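Side-chain contacts in putative translational inhibitor protein (Yersinia pestis, PDB 5V4D), which is of unknown function but belongs to the Rid (YjgF-like) family, whose characterised members include enamine/imine deaminases: residues N47-E50 with K51-Q55; T82-N85 with N86-Q89; D92-A95 with D96-G100. All blocks are in the same frame, centred on the assembly; numbering follows the deposited sequence.

Contact 1: N47-E50 with K51-Q55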
ATOM      1  N   ASN A  47     -15.525  15.330 -13.760  1.00 21.17           N
ATOM      2  CA  ASN A  47     -15.243  13.939 -14.126  1.00 20.94           C
ATOM      3  C   ASN A  47     -14.374  13.871 -15.387  1.00 23.54           C
ATOM      4  O   ASN A  47     -14.828  13.514 -16.490  1.00 26.59           O
ATOM      5  CB  ASN A  47     -16.592  13.210 -14.283  1.00 25.19           C
ATOM      6  CG  ASN A  47     -16.447  11.721 -14.497  1.00 35.89           C
ATOM      7  OD1 ASN A  47     -16.956  11.184 -15.484  1.00 40.63           O
ATOM      8  ND2 ASN A  47     -15.804  11.035 -13.558  1.00 25.70           N
ATOM      9  N   ASP A  48     -13.108  14.236 -15.219  1.00 16.96           N
ATOM     10  CA  ASP A  48     -12.118  14.350 -16.290  1.00 16.11           C
ATOM     11  C   ASP A  48     -10.788  13.905 -15.679  1.00 17.15           C
ATOM     12  O   ASP A  48     -10.338  14.509 -14.696  1.00 18.05           O
ATOM     13  CB  ASP A  48     -12.079  15.808 -16.764  1.00 19.94           C
ATOM     14  CG  ASP A  48     -10.975  16.137 -17.762  1.00 25.58           C
ATOM     15  OD1 ASP A  48     -11.260  16.928 -18.703  1.00 36.73           O
ATOM     16  OD2 ASP A  48      -9.819  15.758 -17.617  1.00 23.47           O
ATOM     17  N   ILE A  49     -10.210  12.807 -16.195  1.00 15.96           N
ATOM     18  CA  ILE A  49      -9.028  12.235 -15.544  1.00 14.96           C
ATOM     19  C   ILE A  49      -7.871  13.235 -15.489  1.00 15.10           C
ATOM     20  O   ILE A  49      -7.118  13.244 -14.516  1.00 15.78           O
ATOM     21  CB  ILE A  49      -8.627  10.909 -16.228  1.00 15.64           C
ATOM     22  CG1 ILE A  49      -7.478  10.243 -15.472  1.00 17.63           C
ATOM     23  CG2 ILE A  49      -8.221  11.111 -17.719  1.00 19.25           C
ATOM     24  CD1 ILE A  49      -7.909   9.663 -14.091  1.00 18.96           C
ATOM     25  N   GLU A  50      -7.713  14.084 -16.515  1.00 16.67           N
ATOM     26  CA  GLU A  50      -6.596  15.038 -16.504  1.00 16.65           C
ATOM     27  C   GLU A  50      -6.789  16.095 -15.426  1.00 18.35           C
ATOM     28  O   GLU A  50      -5.869  16.367 -14.629  1.00 17.21           O
ATOM     29  CB  GLU A  50      -6.428  15.681 -17.897  1.00 18.20           C
ATOM     30  CG  GLU A  50      -6.086  14.609 -18.941  1.00 19.66           C
ATOM     31  CD  GLU A  50      -5.854  15.129 -20.353  1.00 29.48           C
ATOM     32  OE1 GLU A  50      -5.883  14.290 -21.297  1.00 32.06           O
ATOM     33  OE2 GLU A  50      -5.640  16.356 -20.526  1.00 36.13           O
ATOM     34  N   LYS A  51      -7.975  16.707 -15.372  1.00 15.67           N
ATOM     35  CA  LYS A  51      -8.236  17.710 -14.329  1.00 15.31           C
ATOM     36  C   LYS A  51      -8.107  17.099 -12.936  1.00 16.91           C
ATOM     37  O   LYS A  51      -7.564  17.734 -12.011  1.00 16.12           O
ATOM     38  CB  LYS A  51      -9.622  18.314 -14.534  1.00 16.41           C
ATOM     39  CG  LYS A  51      -9.671  19.242 -15.740  1.00 20.50           C
ATOM     40  CD  LYS A  51     -11.085  19.708 -15.993  1.00 22.30           C
ATOM     41  CE  LYS A  51     -11.165  20.580 -17.261  1.00 24.42           C
ATOM     42  NZ  LYS A  51     -12.585  20.940 -17.506  1.00 26.10           N
ATOM     43  N   GLN A  52      -8.555  15.846 -12.780  1.00 16.16           N
ATOM     44  CA  GLN A  52      -8.508  15.225 -11.456  1.00 16.25           C
ATOM     45  C   GLN A  52      -7.086  14.897 -11.047  1.00 14.73           C
ATOM     46  O   GLN A  52      -6.716  15.091  -9.877  1.00 15.67           O
ATOM     47  CB  GLN A  52      -9.396  13.966 -11.404  1.00 15.11           C
ATOM     48  CG  GLN A  52     -10.880  14.309 -11.490  1.00 15.09           C
ATOM     49  CD  GLN A  52     -11.784  13.186 -11.030  1.00 16.71           C
ATOM     50  OE1 GLN A  52     -11.330  12.110 -10.651  1.00 15.68           O
ATOM     51  NE2 GLN A  52     -13.085  13.461 -11.032  1.00 19.67           N
ATOM     52  N   THR A  53      -6.254  14.427 -11.992  1.00 15.48           N
ATOM     53  CA  THR A  53      -4.852  14.172 -11.676  1.00 14.24           C
ATOM     54  C   THR A  53      -4.147  15.447 -11.263  1.00 14.36           C
ATOM     55  O   THR A  53      -3.386  15.448 -10.292  1.00 14.62           O
ATOM     56  CB  THR A  53      -4.146  13.548 -12.884  1.00 16.26           C
ATOM     57  OG1 THR A  53      -4.770  12.301 -13.230  1.00 16.32           O
ATOM     58  CG2 THR A  53      -2.720  13.258 -12.519  1.00 16.84           C
ATOM     59  N   ARG A  54      -4.423  16.552 -11.967  1.00 14.82           N
ATOM     60  CA  ARG A  54      -3.821  17.829 -11.603  1.00 14.57           C
ATOM     61  C   ARG A  54      -4.213  18.229 -10.190  1.00 16.08           C
ATOM     62  O   ARG A  54      -3.347  18.643  -9.398  1.00 16.32           O
ATOM     63  CB  ARG A  54      -4.238  18.920 -12.586  1.00 16.97           C
ATOM     64  CG  ARG A  54      -3.690  18.728 -13.960  1.00 18.27           C
ATOM     65  CD  ARG A  54      -4.037  19.927 -14.834  1.00 20.46           C
ATOM     66  NE  ARG A  54      -3.627  19.640 -16.204  1.00 26.21           N
ATOM     67  CZ  ARG A  54      -2.364  19.644 -16.645  1.00 33.14           C
ATOM     68  NH1 ARG A  54      -1.354  19.936 -15.843  1.00 32.97           N
ATOM     69  NH2 ARG A  54      -2.104  19.333 -17.906  1.00 37.39           N
ATOM     70  N   GLN A  55      -5.500  18.060  -9.846  1.00 16.39           N
ATOM     71  CA  GLN A  55      -5.961  18.434  -8.504  1.00 14.66           C
ATOM     72  C   GLN A  55      -5.267  17.584  -7.439  1.00 15.09           C
ATOM     73  O   GLN A  55      -4.836  18.110  -6.408  1.00 14.93           O
ATOM     74  CB  GLN A  55      -7.490  18.320  -8.412  1.00 14.57           C
ATOM     75  CG  GLN A  55      -7.975  18.829  -7.088  1.00 15.20           C
ATOM     76  CD  GLN A  55      -7.823  20.333  -6.997  1.00 15.68           C
ATOM     77  OE1 GLN A  55      -8.327  21.048  -7.863  1.00 17.00           O
ATOM     78  NE2 GLN A  55      -7.045  20.809  -6.040  1.00 17.75           N
TER
HETATM   79  O   HOH W   1     -15.301  11.510 -10.896  1.00 17.41           O
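The D48 carboxylate is met from above its plane by the backbone N-H of K51, which bonds OD2 at 3.1 Å and points almost straight at it (167°), while the K51 chain crosses the group obliquely, CD lying 3.9 Å from OD1. With CG anti to its backbone N (chi1 173°), D48 reaches its carboxylate forward over the start of helix 49-66 and caps it as the N-cap residue; OD2 also takes a weak bond from E50 N. K51 NZ stays 4.4 Å from D48 OD1, beyond a salt bridge, and pairs instead with E46. The flat amide of Q52 reaches back to N47: a water accepts from both N47 ND2 and Q52 NE2, and the latter also bonds the backbone of E46, while OE1 takes L119 N. One residue further along, T53 OG1 donates to I49 O at 2.8 Å, and T53 N reaches the same oxygen from the opposite face of its plane. The OG1 bond orients the hydroxyl on the buried side of the helix, where I49 and T53 lie side by side against V120. D48 thus meets first-turn N-H groups with OD2 and, for Q52 N, its own carbonyl O, and its charge probably suits the helix dipole.

Contact 2: T82-N85 with N86-Q89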
ATOM      1  N   THR A  82      -9.646   4.082 -11.248  1.00 13.22           N
ATOM      2  CA  THR A  82     -10.842   3.275 -11.490  1.00 14.31           C
ATOM      3  C   THR A  82     -10.868   2.653 -12.886  1.00 14.89           C
ATOM      4  O   THR A  82     -11.695   1.770 -13.136  1.00 15.97           O
ATOM      5  CB  THR A  82     -12.130   4.081 -11.273  1.00 16.64           C
ATOM      6  OG1 THR A  82     -12.199   5.214 -12.169  1.00 17.44           O
ATOM      7  CG2 THR A  82     -12.277   4.533  -9.812  1.00 18.21           C
ATOM      8  N   ASN A  83      -9.969   3.064 -13.782  1.00 14.63           N
ATOM      9  CA  ASN A  83      -9.957   2.546 -15.151  1.00 13.49           C
ATOM     10  C   ASN A  83      -8.495   2.517 -15.568  1.00 14.23           C
ATOM     11  O   ASN A  83      -7.869   3.578 -15.709  1.00 16.13           O
ATOM     12  CB  ASN A  83     -10.774   3.436 -16.079  1.00 17.52           C
ATOM     13  CG  ASN A  83     -10.814   2.914 -17.515  1.00 22.56           C
ATOM     14  OD1 ASN A  83     -10.079   2.031 -17.909  1.00 18.43           O
ATOM     15  ND2 ASN A  83     -11.709   3.492 -18.308  1.00 31.08           N
ATOM     16  N   ILE A  84      -7.954   1.319 -15.712  1.00 13.80           N
ATOM     17  CA  ILE A  84      -6.536   1.135 -16.070  1.00 13.69           C
ATOM     18  C   ILE A  84      -6.209   1.827 -17.382  1.00 14.87           C
ATOM     19  O   ILE A  84      -5.057   2.216 -17.609  1.00 16.94           O
ATOM     20  CB  ILE A  84      -6.198  -0.383 -16.102  1.00 15.81           C
ATOM     21  CG1 ILE A  84      -4.704  -0.645 -16.004  1.00 16.09           C
ATOM     22  CG2 ILE A  84      -6.681  -1.083 -17.363  1.00 16.07           C
ATOM     23  CD1 ILE A  84      -4.126  -0.269 -14.625  1.00 17.60           C
ATOM     24  N   ASN A  85      -7.198   2.008 -18.255  1.00 17.43           N
ATOM     25  CA  ASN A  85      -6.940   2.705 -19.513  1.00 14.81           C
ATOM     26  C   ASN A  85      -6.729   4.198 -19.338  1.00 17.05           C
ATOM     27  O   ASN A  85      -6.360   4.868 -20.312  1.00 18.53           O
ATOM     28  CB  ASN A  85      -8.072   2.425 -20.479  1.00 16.28           C
ATOM     29  CG  ASN A  85      -8.168   0.957 -20.823  1.00 23.02           C
ATOM     30  OD1 ASN A  85      -7.173   0.316 -21.149  1.00 23.30           O
ATOM     31  ND2 ASN A  85      -9.368   0.408 -20.706  1.00 27.53           N
ATOM     32  N   ASN A  86      -6.925   4.727 -18.122  1.00 15.08           N
ATOM     33  CA  ASN A  86      -6.619   6.121 -17.836  1.00 18.03           C
ATOM     34  C   ASN A  86      -5.165   6.291 -17.411  1.00 14.36           C
ATOM     35  O   ASN A  86      -4.736   7.423 -17.139  1.00 15.83           O
ATOM     36  CB  ASN A  86      -7.567   6.646 -16.754  1.00 16.28           C
ATOM     37  CG  ASN A  86      -8.912   7.049 -17.318  1.00 16.08           C
ATOM     38  OD1 ASN A  86      -9.036   7.341 -18.517  1.00 20.95           O
ATOM     39  ND2 ASN A  86      -9.918   7.146 -16.448  1.00 17.23           N
ATOM     40  N   SER A  87      -4.407   5.191 -17.339  1.00 15.13           N
ATOM     41  CA  SER A  87      -3.036   5.248 -16.809  1.00 14.58           C
ATOM     42  C   SER A  87      -2.169   6.209 -17.599  1.00 15.13           C
ATOM     43  O   SER A  87      -1.382   6.955 -17.006  1.00 17.10           O
ATOM     44  CB  SER A  87      -2.377   3.872 -16.829  1.00 19.29           C
ATOM     45  OG  SER A  87      -3.023   2.991 -15.928  1.00 25.90           O
ATOM     46  N   SER A  88      -2.287   6.204 -18.926  1.00 16.26           N
ATOM     47  CA  SER A  88      -1.394   7.067 -19.701  1.00 16.66           C
ATOM     48  C   SER A  88      -1.672   8.541 -19.445  1.00 16.18           C
ATOM     49  O   SER A  88      -0.735   9.342 -19.294  1.00 17.35           O
ATOM     50  CB  SER A  88      -1.520   6.748 -21.176  1.00 20.40           C
ATOM     51  OG  SER A  88      -0.867   5.501 -21.368  1.00 26.94           O
ATOM     52  N   GLN A  89      -2.951   8.925 -19.387  1.00 15.75           N
ATOM     53  CA  GLN A  89      -3.265  10.322 -19.120  1.00 15.73           C
ATOM     54  C   GLN A  89      -2.810  10.733 -17.727  1.00 14.58           C
ATOM     55  O   GLN A  89      -2.353  11.863 -17.534  1.00 17.71           O
ATOM     56  CB  GLN A  89      -4.756  10.575 -19.271  1.00 15.92           C
ATOM     57  CG  GLN A  89      -5.129  10.650 -20.748  1.00 17.37           C
ATOM     58  CD  GLN A  89      -6.627  10.557 -20.928  1.00 19.48           C
ATOM     59  OE1 GLN A  89      -7.213   9.442 -20.903  1.00 24.61           O
ATOM     60  NE2 GLN A  89      -7.270  11.702 -21.093  1.00 21.08           N
TER
HETATM   61  O   HOH W   2      -9.920   6.172 -13.684  1.00 16.48           O
HETATM   62  O   HOH W   3     -13.236   6.319 -16.934  1.00 44.31           O
HETATM   63  O   HOH W   4      -5.172   7.477 -20.694  1.00 19.45           O
HETATM   64  O   HOH W   5      -3.529   4.021 -20.380  1.00 24.82           O
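N83 O accepts from N86 N at 2.8 Å and I84 O from S87 N, both donors standing well above the carbonyl planes, a tight 3-10 entry that leads from strand 74-81 into helix 87-98. The N83 side chain also bridges the start of this bend: a chi1 of -179° swings CG beside the carbonyl carbon, and OD1 accepts from N85 N at 2.9 Å, which makes an Asx turn. N86 lays its side chain back over that turn, CB 3.3 Å from N83 O and the amide nitrogen ND2 3.8 Å from N83 CB. A water that accepts from N86 ND2 also bonds T82 OG1, so the amide is linked through water to T82, just past strand 74-81. The S87 hydroxyl turns toward the preceding residues and donates to I84 O at 2.8 Å, tilted only 20° from the carbonyl plane; I84 CD1 rests 3.7 Å from this S87 OG. Away from the turn, I84 packs on L114 of the second subunit, and its backbone N is held by E110. Another water takes the N-H of Q89 and donates to both N85 O and Q89 OE1. At this largely solvent-accessible corner, I84 O thus serves two donors of S87 and also bonds a glycerol, probably from the crystallisation liquor, while waters extend the hydrogen bonding between the turn and the first helical residues.

Contact 3: D92-A95 with D96-G100. With CA (calcium ion), chain H.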
ATOM      1  N   ASP A  92       1.048  11.092 -17.951  1.00 15.00           N
ATOM      2  CA  ASP A  92       1.512  12.261 -18.703  1.00 14.50           C
ATOM      3  C   ASP A  92       1.617  13.479 -17.793  1.00 15.90           C
ATOM      4  O   ASP A  92       2.549  14.290 -17.936  1.00 17.20           O
ATOM      5  CB  ASP A  92       0.554  12.521 -19.860  1.00 15.45           C
ATOM      6  CG  ASP A  92       1.208  13.239 -21.011  1.00 16.01           C
ATOM      7  OD1 ASP A  92       2.429  13.615 -20.928  1.00 18.18           O
ATOM      8  OD2 ASP A  92       0.455  13.429 -21.989  1.00 22.16           O
ATOM      9  N   ILE A  93       0.679  13.628 -16.855  1.00 14.70           N
ATOM     10  CA  ILE A  93       0.685  14.775 -15.938  1.00 14.00           C
ATOM     11  C   ILE A  93       1.564  14.526 -14.712  1.00 14.79           C
ATOM     12  O   ILE A  93       2.233  15.432 -14.196  1.00 16.85           O
ATOM     13  CB  ILE A  93      -0.770  15.078 -15.548  1.00 17.21           C
ATOM     14  CG1 ILE A  93      -1.564  15.532 -16.790  1.00 18.01           C
ATOM     15  CG2 ILE A  93      -0.849  16.120 -14.370  1.00 19.15           C
ATOM     16  CD1 ILE A  93      -3.089  15.517 -16.582  1.00 18.88           C
ATOM     17  N   TYR A  94       1.497  13.311 -14.178  1.00 15.64           N
ATOM     18  CA  TYR A  94       2.357  12.936 -13.068  1.00 13.82           C
ATOM     19  C   TYR A  94       3.821  13.168 -13.404  1.00 15.39           C
ATOM     20  O   TYR A  94       4.598  13.651 -12.568  1.00 16.45           O
ATOM     21  CB  TYR A  94       2.064  11.474 -12.751  1.00 14.49           C
ATOM     22  CG  TYR A  94       2.806  10.775 -11.642  1.00 12.90           C
ATOM     23  CD1 TYR A  94       2.136  10.449 -10.461  1.00 15.48           C
ATOM     24  CD2 TYR A  94       4.116  10.319 -11.831  1.00 19.14           C
ATOM     25  CE1 TYR A  94       2.786   9.746  -9.462  1.00 15.72           C
ATOM     26  CE2 TYR A  94       4.767   9.627 -10.834  1.00 18.58           C
ATOM     27  CZ  TYR A  94       4.089   9.339  -9.665  1.00 16.47           C
ATOM     28  OH  TYR A  94       4.753   8.646  -8.667  1.00 16.28           O
ATOM     29  N   ALA A  95       4.215  12.850 -14.637  1.00 14.07           N
ATOM     30  CA  ALA A  95       5.595  13.074 -15.056  1.00 14.23           C
ATOM     31  C   ALA A  95       5.954  14.550 -15.008  1.00 15.53           C
ATOM     32  O   ALA A  95       7.065  14.901 -14.616  1.00 17.97           O
ATOM     33  CB  ALA A  95       5.784  12.534 -16.481  1.00 13.93           C
ATOM     34  N   ASP A  96       5.036  15.419 -15.448  1.00 16.18           N
ATOM     35  CA  ASP A  96       5.261  16.857 -15.401  1.00 17.41           C
ATOM     36  C   ASP A  96       5.581  17.289 -13.984  1.00 15.41           C
ATOM     37  O   ASP A  96       6.519  18.067 -13.748  1.00 17.88           O
ATOM     38  CB  ASP A  96       4.035  17.619 -15.896  1.00 19.50           C
ATOM     39  CG  ASP A  96       3.623  17.284 -17.338  1.00 21.19           C
ATOM     40  OD1 ASP A  96       4.373  16.626 -18.084  1.00 18.77           O
ATOM     41  OD2 ASP A  96       2.491  17.735 -17.677  1.00 23.12           O
ATOM     42  N   TYR A  97       4.792  16.805 -13.032  1.00 14.81           N
ATOM     43  CA  TYR A  97       4.967  17.189 -11.632  1.00 16.56           C
ATOM     44  C   TYR A  97       6.328  16.759 -11.120  1.00 17.05           C
ATOM     45  O   TYR A  97       7.003  17.506 -10.388  1.00 18.08           O
ATOM     46  CB  TYR A  97       3.857  16.524 -10.790  1.00 14.68           C
ATOM     47  CG  TYR A  97       3.924  16.844  -9.316  1.00 17.37           C
ATOM     48  CD1 TYR A  97       3.658  18.143  -8.854  1.00 17.30           C
ATOM     49  CD2 TYR A  97       4.249  15.849  -8.386  1.00 16.56           C
ATOM     50  CE1 TYR A  97       3.720  18.442  -7.486  1.00 20.44           C
ATOM     51  CE2 TYR A  97       4.292  16.122  -7.037  1.00 19.02           C
ATOM     52  CZ  TYR A  97       4.032  17.429  -6.587  1.00 20.25           C
ATOM     53  OH  TYR A  97       4.115  17.694  -5.230  1.00 17.78           O
ATOM     54  N   PHE A  98       6.770  15.559 -11.510  1.00 14.24           N
ATOM     55  CA  PHE A  98       8.022  15.029 -10.979  1.00 18.22           C
ATOM     56  C   PHE A  98       9.236  15.310 -11.864  1.00 18.34           C
ATOM     57  O   PHE A  98      10.341  14.883 -11.520  1.00 18.77           O
ATOM     58  CB  PHE A  98       7.889  13.513 -10.745  1.00 17.41           C
ATOM     59  CG  PHE A  98       7.131  13.181  -9.496  1.00 14.50           C
ATOM     60  CD1 PHE A  98       7.713  13.417  -8.251  1.00 17.00           C
ATOM     61  CD2 PHE A  98       5.859  12.661  -9.552  1.00 17.29           C
ATOM     62  CE1 PHE A  98       7.023  13.131  -7.055  1.00 15.23           C
ATOM     63  CE2 PHE A  98       5.135  12.381  -8.396  1.00 16.69           C
ATOM     64  CZ  PHE A  98       5.731  12.590  -7.127  1.00 16.14           C
ATOM     65  N   LYS A  99       9.078  16.053 -12.959  1.00 18.67           N
ATOM     66  CA  LYS A  99      10.202  16.286 -13.864  1.00 17.26           C
ATOM     67  C   LYS A  99      11.395  16.885 -13.116  1.00 18.95           C
ATOM     68  O   LYS A  99      11.233  17.771 -12.264  1.00 21.07           O
ATOM     69  CB  LYS A  99       9.777  17.208 -15.008  1.00 20.21           C
ATOM     70  CG  LYS A  99      10.913  17.429 -16.022  1.00 25.85           C
ATOM     71  CD  LYS A  99      10.498  18.162 -17.283  1.00 35.84           C
ATOM     72  CE  LYS A  99      11.684  18.219 -18.270  1.00 37.26           C
ATOM     73  NZ  LYS A  99      11.297  18.603 -19.657  1.00 42.22           N
ATOM     74  N   GLY A 100      12.579  16.357 -13.404  1.00 21.01           N
ATOM     75  CA  GLY A 100      13.811  16.849 -12.809  1.00 21.54           C
ATOM     76  C   GLY A 100      14.149  16.248 -11.467  1.00 25.08           C
ATOM     77  O   GLY A 100      15.218  16.552 -10.923  1.00 34.50           O
TER
HETATM   78 CA    CA H 202       3.698  15.297 -19.930  1.00 18.38          CA
HETATM   79  O   HOH W   6       1.703  16.614 -19.968  1.00 25.08           O
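Metal coordination joins D92 to D96 through one calcium ion. D92 binds it twice, through its backbone O at 2.5 Å and through OD1 at 2.3 Å, and D96 adds OD1 at 2.4 Å. Because D96 CG is anti to the carbonyl carbon (chi1 -59°), the carboxylate leans back along the helix to D92, and its OD1 comes within 3.0 Å of D92 O; the shared cation probably offsets the repulsion expected between these oxygens. A water ligand of the calcium donates to D96 OD2 at 2.7 Å, so both oxygens of this carboxylate are engaged; two further atoms from outside the segments complete the site. Backbone hydrogen bonds of the i to i+4 kind, Y97 N to I93 O and F98 N to Y94 O, carry the helix through the same residues. This is the C-terminal half of helix 87-98, the crossover helix of the beta-alpha-beta unit formed with strands 74-81 and 105-110. Aromatic packing occurs between Y94 and F98, where F98 CE2 sits over one face of the Y94 ring, 3.5 Å from CZ and offset toward the rim. Their planes meet at 48°, with centroids 4.7 Å apart. Y94 OH bonds T77 on strand 74-81, whereas the ring of F98 touches I74 of that strand. Y94 and A95 also pack on P18 of the second subunit.

How the contacts relate
Contacts 2 and 3 occupy successive parts of helix 87-98, their centres about 16 Å apart, and contact 1 opens the neighbouring helix 49-66. Contact 1 meets contact 2 directly, with centres about 11 Å apart: E50 OE1 and Q89 NE2 form a probable hydrogen bond of 2.9 Å, and I49 CG1 packs on N86 CB at 3.8 Å. Toward contact 3, I93 fits against the 51-55 turn, where its CG2 lies 3.9 Å from T53 CG2. The calcium ion of contact 3 lies, by nearest atoms, about 7 Å from the R54 side chain of contact 1 and about 13 Å from the S87 side chain of contact 2.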